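Cysteine desulfurase (PDB 5B89) probably catalyses the pyridoxal-phosphate-dependent release of sulfur from L-cysteine, handing it to a sulfur carrier and leaving L-alanine. Local coordinates at residues 153-158 with 165-170; 260-265 with 275-280; 357-362 with 411-416. All coordinates share one frame; numbering follows the deposited sequence.

Contact 1. Residues 153-158 with 165-170; sequences EFIEGD and LSDAEK
Asp167 reaches from the first turn of its helix to the chain leaving strand 151-154 and takes the backbone N-H of Glu156 on its carboxylate oxygen OD2. The bond is short and reasonably straight, 2.8 Å from Glu156 N to Asp167 OD2 with an angle of 156° at the hydrogen, and the N-H arrives on the anti side of the oxygen, 27° out of the carboxylate plane. The same OD2 is in a salt bridge with Lys171, one turn further along the helix, whose NZ also donates to the carbonyl oxygen of Phe154, so a single ammonium group ties the aspartate to the end of the strand. Beside this polar grip lies a small apolar one. CG2 of Ile155 stands anti to the backbone N, a position that turns this branch to the helix, and it meets CB of Ala168 at 3.9 Å, while Ile155 CD1 approaches the same methyl at 4.1 Å. Leu196, on helix 193-203, packs against Ala168 as well. The two segments belong to a beta-alpha-beta crossover: strand 151-154 forms one edge of the large mixed sheet within this chain, and the chain runs through helix 165-172 to parallel strand 177-181, passing over strand 126-129. Glu156 adds a less comfortable neighbour. Its CG sits 3.2 Å from Asp167 OD2, and its carboxylate stacks over that of Asp167 with the planes 28° apart, bringing Glu156 OE1 within 4.3 Å of Asp167 OD1; Lys171 probably softens this meeting of like charges. An alanine in place of Asp167 is likely to leave the N-H of Glu156 without its acceptor and Lys171 without its carboxylate partner.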
loop_
_atom_site.group_PDB
_atom_site.type_symbol
_atom_site.label_atom_id
_atom_site.label_comp_id
_atom_site.label_asym_id
_atom_site.label_seq_id
_atom_site.Cartn_x
_atom_site.Cartn_y
_atom_site.Cartn_z
ATOM N N GLU B 153 5.090 -6.207 -28.829
ATOM C CA GLU B 153 6.066 -7.114 -29.365
ATOM C C GLU B 153 7.003 -7.600 -28.281
ATOM O O GLU B 153 7.303 -6.907 -27.305
ATOM C CB GLU B 153 6.793 -6.444 -30.467
ATOM C CG GLU B 153 5.774 -6.292 -31.627
ATOM C CD GLU B 153 6.364 -5.746 -32.925
ATOM O OE1 GLU B 153 7.614 -5.772 -33.107
ATOM O OE2 GLU B 153 5.498 -5.265 -33.740
ATOM N N PHE B 154 7.621 -8.723 -28.522
ATOM C CA PHE B 154 8.486 -9.357 -27.591
ATOM C C PHE B 154 9.818 -9.622 -28.184
ATOM O O PHE B 154 9.916 -10.253 -29.324
ATOM C CB PHE B 154 7.874 -10.716 -27.194
ATOM C CG PHE B 154 6.538 -10.592 -26.581
ATOM C CD1 PHE B 154 6.383 -10.188 -25.239
ATOM C CD2 PHE B 154 5.439 -10.708 -27.350
ATOM C CE1 PHE B 154 5.172 -9.976 -24.701
ATOM C CE2 PHE B 154 4.202 -10.536 -26.827
ATOM C CZ PHE B 154 4.039 -10.176 -25.504
ATOM N N ILE B 155 10.880 -9.220 -27.522
ATOM C CA ILE B 155 12.241 -9.443 -28.018
ATOM C C ILE B 155 12.509 -10.943 -28.064
ATOM O O ILE B 155 12.079 -11.630 -27.216
ATOM C CB ILE B 155 13.283 -8.790 -27.083
ATOM C CG1 ILE B 155 13.046 -7.300 -27.067
ATOM C CG2 ILE B 155 14.711 -9.043 -27.500
ATOM C CD1 ILE B 155 13.673 -6.550 -25.927
ATOM N N GLU B 156 13.238 -11.402 -29.062
ATOM C CA GLU B 156 13.528 -12.819 -29.141
ATOM C C GLU B 156 14.573 -13.210 -28.145
ATOM O O GLU B 156 15.443 -12.471 -27.852
ATOM C CB GLU B 156 13.995 -13.206 -30.564
ATOM C CG GLU B 156 12.905 -13.004 -31.594
ATOM C CD GLU B 156 13.259 -13.552 -32.950
ATOM O OE1 GLU B 156 14.406 -13.924 -33.138
ATOM O OE2 GLU B 156 12.379 -13.569 -33.826
ATOM N N GLY B 157 14.485 -14.442 -27.703
ATOM C CA GLY B 157 15.470 -14.965 -26.804
ATOM C C GLY B 157 15.403 -16.471 -26.720
ATOM O O GLY B 157 14.535 -17.063 -27.221
ATOM N N ASP B 158 16.387 -17.031 -26.040
ATOM C CA ASP B 158 16.528 -18.458 -25.875
ATOM C C ASP B 158 15.904 -19.017 -24.601
ATOM O O ASP B 158 15.332 -18.310 -23.845
ATOM C CB ASP B 158 17.982 -18.870 -26.089
ATOM C CG ASP B 158 18.885 -18.493 -24.951
ATOM O OD1 ASP B 158 18.414 -18.198 -23.879
ATOM O OD2 ASP B 158 20.065 -18.491 -25.142
ATOM N N LEU B 165 20.187 -9.409 -28.666
ATOM C CA LEU B 165 20.299 -7.986 -28.670
ATOM C C LEU B 165 20.182 -7.359 -30.050
ATOM O O LEU B 165 19.840 -6.244 -30.166
ATOM C CB LEU B 165 21.530 -7.542 -27.933
ATOM C CG LEU B 165 21.451 -7.774 -26.419
ATOM C CD1 LEU B 165 22.682 -7.215 -25.768
ATOM C CD2 LEU B 165 20.211 -7.219 -25.750
ATOM N N SER B 166 20.464 -8.139 -31.072
ATOM C CA SER B 166 20.299 -7.702 -32.441
ATOM C C SER B 166 18.817 -7.581 -32.712
ATOM O O SER B 166 18.397 -6.622 -33.245
ATOM C CB SER B 166 20.967 -8.680 -33.400
ATOM O OG SER B 166 22.340 -8.517 -33.276
ATOM N N ASP B 167 18.029 -8.554 -32.318
ATOM C CA ASP B 167 16.610 -8.463 -32.422
ATOM C C ASP B 167 16.079 -7.281 -31.561
ATOM O O ASP B 167 15.105 -6.590 -31.955
ATOM C CB ASP B 167 15.943 -9.769 -31.989
ATOM C CG ASP B 167 14.519 -9.804 -32.313
ATOM O OD1 ASP B 167 14.148 -9.689 -33.506
ATOM O OD2 ASP B 167 13.599 -9.875 -31.426
ATOM N N ALA B 168 16.663 -7.100 -30.350
ATOM C CA ALA B 168 16.233 -5.961 -29.519
ATOM C C ALA B 168 16.354 -4.630 -30.234
ATOM O O ALA B 168 15.509 -3.809 -30.184
ATOM C CB ALA B 168 17.013 -5.926 -28.229
ATOM N N GLU B 169 17.447 -4.467 -30.968
ATOM C CA GLU B 169 17.648 -3.207 -31.661
ATOM C C GLU B 169 16.612 -3.032 -32.738
ATOM O O GLU B 169 16.039 -1.936 -32.890
ATOM C CB GLU B 169 18.989 -3.251 -32.338
ATOM C CG GLU B 169 20.211 -3.130 -31.510
ATOM C CD GLU B 169 21.485 -3.159 -32.373
ATOM O OE1 GLU B 169 21.621 -4.070 -33.217
ATOM O OE2 GLU B 169 22.332 -2.280 -32.202
ATOM N N LYS B 170 16.299 -4.091 -33.431
ATOM C CA LYS B 170 15.301 -4.024 -34.445
ATOM C C LYS B 170 13.943 -3.725 -33.909
ATOM O O LYS B 170 13.264 -2.925 -34.442
ATOM C CB LYS B 170 15.228 -5.315 -35.242
ATOM C CG LYS B 170 16.439 -5.528 -36.068
ATOM C CD LYS B 170 16.586 -6.928 -36.632
ATOM C CE LYS B 170 17.852 -6.954 -37.487
ATOM N NZ LYS B 170 18.430 -8.274 -37.833
#

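Contact 2. Residues 260-265 with 275-280; sequences PLIGGG and YKLTEP
Ile262 and Tyr275 make the close part of this contact, their side chains crossing at about a right angle. CG1 of Ile262 lies between the backbone N and the carbonyl carbon (chi1 62°), which carries the terminal methyl, CD1, obliquely to the phenol end of the ring, 3.5 Å from Tyr275 OH and 3.7 Å from Tyr275 CZ. The other branch turns to Leu277, two residues along the strand, whose end bends toward the loop, with Ile262 CG2 and Leu277 CD1 4.3 Å apart; Leu277 in turn places CG in plane at the edge of the tyrosine ring. Leu139 of the second subunit packs on both Ile262 and Leu277, so this apolar patch belongs to the dimer interface. Towards the other end, where Gly265 and Thr278 are both partly exposed, the fit is slack: the one approach is that of Thr278 CG2 to Gly265 O, at 4.0 Å, and no hydrogen bond joins the two segments. The backbone N-H of Gly264 donates to OG of Ser136 of the second subunit. Here a glycine-rich loop is backed by the returning strand of the beta-hairpin 267-271/274-277, at a subunit boundary, with Gly265 about 8 Å from a bound pyridoxal phosphate.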
loop_
_atom_site.group_PDB
_atom_site.type_symbol
_atom_site.label_atom_id
_atom_site.label_comp_id
_atom_site.label_asym_id
_atom_site.label_seq_id
_atom_site.Cartn_x
_atom_site.Cartn_y
_atom_site.Cartn_z
ATOM N N PRO B 260 -2.412 8.571 -11.537
ATOM C CA PRO B 260 -3.622 7.761 -11.601
ATOM C C PRO B 260 -4.463 7.843 -10.366
ATOM O O PRO B 260 -5.646 7.612 -10.409
ATOM C CB PRO B 260 -3.040 6.321 -11.733
ATOM C CG PRO B 260 -1.736 6.597 -12.423
ATOM C CD PRO B 260 -1.153 7.781 -11.740
ATOM N N LEU B 261 -3.815 8.072 -9.217
ATOM C CA LEU B 261 -4.482 8.119 -7.910
ATOM C C LEU B 261 -4.376 9.538 -7.372
ATOM O O LEU B 261 -3.263 10.100 -7.162
ATOM C CB LEU B 261 -3.880 7.147 -6.899
ATOM C CG LEU B 261 -3.744 5.706 -7.371
ATOM C CD1 LEU B 261 -2.997 4.875 -6.361
ATOM C CD2 LEU B 261 -5.053 5.084 -7.724
ATOM N N ILE B 262 -5.539 10.185 -7.106
ATOM C CA ILE B 262 -5.611 11.575 -6.676
ATOM C C ILE B 262 -6.486 11.771 -5.477
ATOM O O ILE B 262 -7.399 10.975 -5.235
ATOM C CB ILE B 262 -6.037 12.521 -7.817
ATOM C CG1 ILE B 262 -7.422 12.171 -8.321
ATOM C CG2 ILE B 262 -4.940 12.552 -8.907
ATOM C CD1 ILE B 262 -7.934 13.221 -9.349
ATOM N N GLY B 263 -6.223 12.803 -4.670
ATOM C CA GLY B 263 -7.031 13.040 -3.473
ATOM C C GLY B 263 -6.252 13.715 -2.413
ATOM O O GLY B 263 -5.379 14.626 -2.714
ATOM N N GLY B 264 -6.458 13.356 -1.142
ATOM C CA GLY B 264 -5.737 14.008 -0.058
ATOM C C GLY B 264 -4.245 13.939 -0.273
ATOM O O GLY B 264 -3.692 12.940 -0.721
ATOM N N GLY B 265 -3.599 15.064 -0.034
ATOM C CA GLY B 265 -2.151 15.247 -0.138
ATOM C C GLY B 265 -1.661 15.521 -1.558
ATOM O O GLY B 265 -0.448 15.819 -1.674
ATOM N N TYR B 275 -10.226 21.093 -9.210
ATOM C CA TYR B 275 -9.005 21.036 -8.388
ATOM C C TYR B 275 -7.773 21.387 -9.176
ATOM O O TYR B 275 -7.753 21.314 -10.384
ATOM C CB TYR B 275 -8.843 19.572 -7.799
ATOM C CG TYR B 275 -8.739 18.502 -8.925
ATOM C CD1 TYR B 275 -9.871 17.848 -9.491
ATOM C CD2 TYR B 275 -7.456 18.055 -9.379
ATOM C CE1 TYR B 275 -9.711 16.891 -10.494
ATOM C CE2 TYR B 275 -7.330 17.113 -10.370
ATOM C CZ TYR B 275 -8.428 16.516 -10.882
ATOM O OH TYR B 275 -8.290 15.600 -11.878
ATOM N N LYS B 276 -6.734 21.746 -8.458
ATOM C CA LYS B 276 -5.337 21.940 -8.989
ATOM C C LYS B 276 -4.423 21.028 -8.146
ATOM O O LYS B 276 -4.453 21.030 -6.910
ATOM C CB LYS B 276 -4.898 23.378 -8.838
ATOM C CG LYS B 276 -5.740 24.358 -9.641
ATOM C CD LYS B 276 -5.184 25.713 -9.274
ATOM C CE LYS B 276 -5.807 26.755 -10.211
ATOM N NZ LYS B 276 -7.248 26.831 -9.963
ATOM N N LEU B 277 -3.540 20.314 -8.859
ATOM C CA LEU B 277 -2.598 19.404 -8.134
ATOM C C LEU B 277 -1.329 20.079 -7.713
ATOM O O LEU B 277 -0.981 21.109 -8.352
ATOM C CB LEU B 277 -2.309 18.238 -9.015
ATOM C CG LEU B 277 -3.551 17.379 -9.324
ATOM C CD1 LEU B 277 -3.180 16.240 -10.225
ATOM C CD2 LEU B 277 -4.278 16.855 -8.069
ATOM N N THR B 278 -0.698 19.603 -6.656
ATOM C CA THR B 278 0.612 20.037 -6.197
ATOM C C THR B 278 1.772 19.424 -7.014
ATOM O O THR B 278 1.520 18.794 -8.050
ATOM C CB THR B 278 0.811 19.757 -4.723
ATOM O OG1 THR B 278 1.843 20.636 -4.238
ATOM C CG2 THR B 278 1.000 18.339 -4.372
ATOM N N GLU B 279 2.933 19.786 -6.622
ATOM C CA GLU B 279 4.155 19.335 -7.327
ATOM C C GLU B 279 4.564 17.924 -6.890
ATOM O O GLU B 279 4.246 17.451 -5.777
ATOM C CB GLU B 279 5.304 20.307 -7.081
ATOM C CG GLU B 279 5.059 21.785 -7.499
ATOM C CD GLU B 279 4.556 21.956 -8.937
ATOM O OE1 GLU B 279 5.331 21.703 -9.891
ATOM O OE2 GLU B 279 3.358 22.330 -9.118
ATOM N N PRO B 280 5.394 17.243 -7.685
ATOM C CA PRO B 280 6.019 15.959 -7.244
ATOM C C PRO B 280 6.892 16.116 -6.060
ATOM O O PRO B 280 7.529 17.177 -5.857
ATOM C CB PRO B 280 6.835 15.582 -8.492
ATOM C CG PRO B 280 6.143 16.225 -9.610
ATOM C CD PRO B 280 5.805 17.539 -9.081
#

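Contact 3. Residues 357-362 with 411-416; sequences HDVAAI and EELVKG
With CG of Leu413 anti to the backbone N (chi1 -176°), the side chain stretches away from its helix and presents a single methyl, CD1, to the facing helix. On that side Ile362 has CG1 beside its backbone N (chi1 -68°), which puts CG2 anti to that N and lets both CG2 and CD1 reach the leucine. The two helices, 356-365 and 400-415, belong to the small domain of the fold-type I PLP enzymes, here of the class-V aminotransferase family, where helices pack with a four-stranded mixed sheet. Their meeting is a worked example of a sparse helix-helix contact carried by one residue: Leu413 CD1 lies 4.0 Å from Ile362 CG2 and 4.1 Å from Ile362 CD1. Val359, three residues earlier and hence on the same face of helix 356-365, offers CG1 to Leu413 CD1 at 4.1 Å. The leucine crosses the valine at about a right angle and the isoleucine more slantwise. All of these are ordinary van der Waals separations, and no hydrogen bond joins the two segments. The backbones stay well apart, the closest CA atoms being those of Ile362 and Leu413 at 8.0 Å. Leu354, in the loop before helix 356-365, touches both Val359 and Leu413 and so extends the apolar seam. Ala360, whose CB points away from Leu413, packs on Val370 and Ser372 of strand 368-373. Far from these methyls, helix 400-415 carries a salt bridge between successive turns, in which Lys415 NZ donates to Glu411 OE2 at 2.7 Å, meeting that oxygen on its anti side, 28° out of the carboxylate plane.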
loop_
_atom_site.group_PDB
_atom_site.type_symbol
_atom_site.label_atom_id
_atom_site.label_comp_id
_atom_site.label_asym_id
_atom_site.label_seq_id
_atom_site.Cartn_x
_atom_site.Cartn_y
_atom_site.Cartn_z
ATOM N N HIS B 357 5.626 -29.374 -6.835
ATOM C CA HIS B 357 5.030 -29.220 -5.514
ATOM C C HIS B 357 5.442 -30.383 -4.623
ATOM O O HIS B 357 5.625 -30.195 -3.427
ATOM C CB HIS B 357 3.509 -29.115 -5.508
ATOM C CG HIS B 357 2.973 -27.876 -6.175
ATOM N ND1 HIS B 357 3.651 -26.659 -6.175
ATOM C CD2 HIS B 357 1.794 -27.652 -6.806
ATOM C CE1 HIS B 357 2.933 -25.755 -6.834
ATOM N NE2 HIS B 357 1.795 -26.323 -7.206
ATOM N N ASP B 358 5.629 -31.562 -5.228
ATOM C CA ASP B 358 5.973 -32.717 -4.368
ATOM C C ASP B 358 7.444 -32.609 -3.930
ATOM O O ASP B 358 7.793 -32.900 -2.785
ATOM C CB ASP B 358 5.775 -33.975 -5.201
ATOM C CG ASP B 358 4.348 -34.336 -5.377
ATOM O OD1 ASP B 358 3.519 -34.093 -4.480
ATOM O OD2 ASP B 358 4.032 -34.863 -6.461
ATOM N N VAL B 359 8.336 -32.140 -4.810
ATOM C CA VAL B 359 9.693 -31.815 -4.420
ATOM C C VAL B 359 9.773 -30.797 -3.289
ATOM O O VAL B 359 10.555 -30.907 -2.305
ATOM C CB VAL B 359 10.549 -31.360 -5.638
ATOM C CG1 VAL B 359 11.934 -31.020 -5.195
ATOM C CG2 VAL B 359 10.487 -32.420 -6.748
ATOM N N ALA B 360 8.977 -29.730 -3.448
ATOM C CA ALA B 360 8.937 -28.721 -2.462
ATOM C C ALA B 360 8.464 -29.192 -1.088
ATOM O O ALA B 360 8.956 -28.709 -0.055
ATOM C CB ALA B 360 8.087 -27.518 -2.933
ATOM N N ALA B 361 7.505 -30.104 -1.096
ATOM C CA ALA B 361 6.998 -30.694 0.149
ATOM C C ALA B 361 8.051 -31.573 0.831
ATOM O O ALA B 361 8.204 -31.449 2.025
ATOM C CB ALA B 361 5.770 -31.517 -0.134
ATOM N N ILE B 362 8.834 -32.336 0.033
ATOM C CA ILE B 362 9.940 -33.105 0.630
ATOM C C ILE B 362 10.994 -32.219 1.266
ATOM O O ILE B 362 11.489 -32.397 2.370
ATOM C CB ILE B 362 10.515 -34.089 -0.356
ATOM C CG1 ILE B 362 9.513 -35.175 -0.668
ATOM C CG2 ILE B 362 11.820 -34.712 0.163
ATOM C CD1 ILE B 362 9.810 -35.821 -1.965
ATOM N N GLU B 411 19.974 -35.362 -2.921
ATOM C CA GLU B 411 20.627 -36.650 -3.259
ATOM C C GLU B 411 19.777 -37.826 -2.751
ATOM O O GLU B 411 19.500 -38.722 -3.498
ATOM C CB GLU B 411 22.025 -36.625 -2.699
ATOM C CG GLU B 411 22.821 -37.907 -2.987
ATOM C CD GLU B 411 24.236 -37.861 -2.483
ATOM O OE1 GLU B 411 24.890 -36.756 -2.440
ATOM O OE2 GLU B 411 24.725 -38.984 -2.104
ATOM N N GLU B 412 19.302 -37.716 -1.507
ATOM C CA GLU B 412 18.446 -38.715 -0.939
ATOM C C GLU B 412 17.139 -38.809 -1.727
ATOM O O GLU B 412 16.724 -39.940 -2.101
ATOM C CB GLU B 412 18.269 -38.371 0.522
ATOM C CG GLU B 412 17.322 -39.157 1.442
ATOM C CD GLU B 412 17.478 -38.708 2.934
ATOM O OE1 GLU B 412 17.980 -37.567 3.182
ATOM O OE2 GLU B 412 17.118 -39.486 3.860
ATOM N N LEU B 413 16.545 -37.678 -2.135
ATOM C CA LEU B 413 15.373 -37.715 -2.917
ATOM C C LEU B 413 15.550 -38.431 -4.212
ATOM O O LEU B 413 14.728 -39.210 -4.569
ATOM C CB LEU B 413 14.880 -36.272 -3.139
ATOM C CG LEU B 413 13.596 -35.992 -3.854
ATOM C CD1 LEU B 413 13.302 -34.522 -3.596
ATOM C CD2 LEU B 413 13.648 -36.194 -5.319
ATOM N N VAL B 414 16.556 -38.064 -4.956
ATOM C CA VAL B 414 16.815 -38.640 -6.275
ATOM C C VAL B 414 17.094 -40.156 -6.156
ATOM O O VAL B 414 16.517 -40.940 -6.869
ATOM C CB VAL B 414 17.953 -37.852 -6.954
ATOM C CG1 VAL B 414 18.472 -38.524 -8.210
ATOM C CG2 VAL B 414 17.432 -36.428 -7.291
ATOM N N LYS B 415 17.957 -40.525 -5.209
ATOM C CA LYS B 415 18.184 -41.998 -4.959
ATOM C C LYS B 415 16.947 -42.756 -4.540
ATOM O O LYS B 415 16.816 -43.936 -4.796
ATOM C CB LYS B 415 19.284 -42.098 -3.886
ATOM C CG LYS B 415 20.643 -41.702 -4.414
ATOM C CD LYS B 415 21.678 -41.601 -3.319
ATOM C CE LYS B 415 23.033 -41.457 -3.982
ATOM N NZ LYS B 415 24.308 -41.388 -3.174
ATOM N N GLY B 416 16.028 -42.103 -3.865
ATOM C CA GLY B 416 14.771 -42.721 -3.502
ATOM C C GLY B 416 13.709 -42.876 -4.573
ATOM O O GLY B 416 12.661 -43.410 -4.250
#

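In the fold
The three contacts follow one another along the chain without interleaving, and none touches another. Contact 1 sits at the edge, within this chain, of the seven-stranded sheet of the large domain, contact 2 on the hairpin and loop after strand 245-249 of that sheet, and contact 3 between two helices of the small domain. Centres are about 38 Å apart for contacts 1 and 2, about 37 Å for 1 and 3, and about 53 Å for 2 and 3, which lie on opposite sides of the chain's centre. All three lie within reach of the second subunit: contact 1 through Phe154 on its Leu272, contact 2 more broadly, contact 3 by helix 356-365 on its Val71.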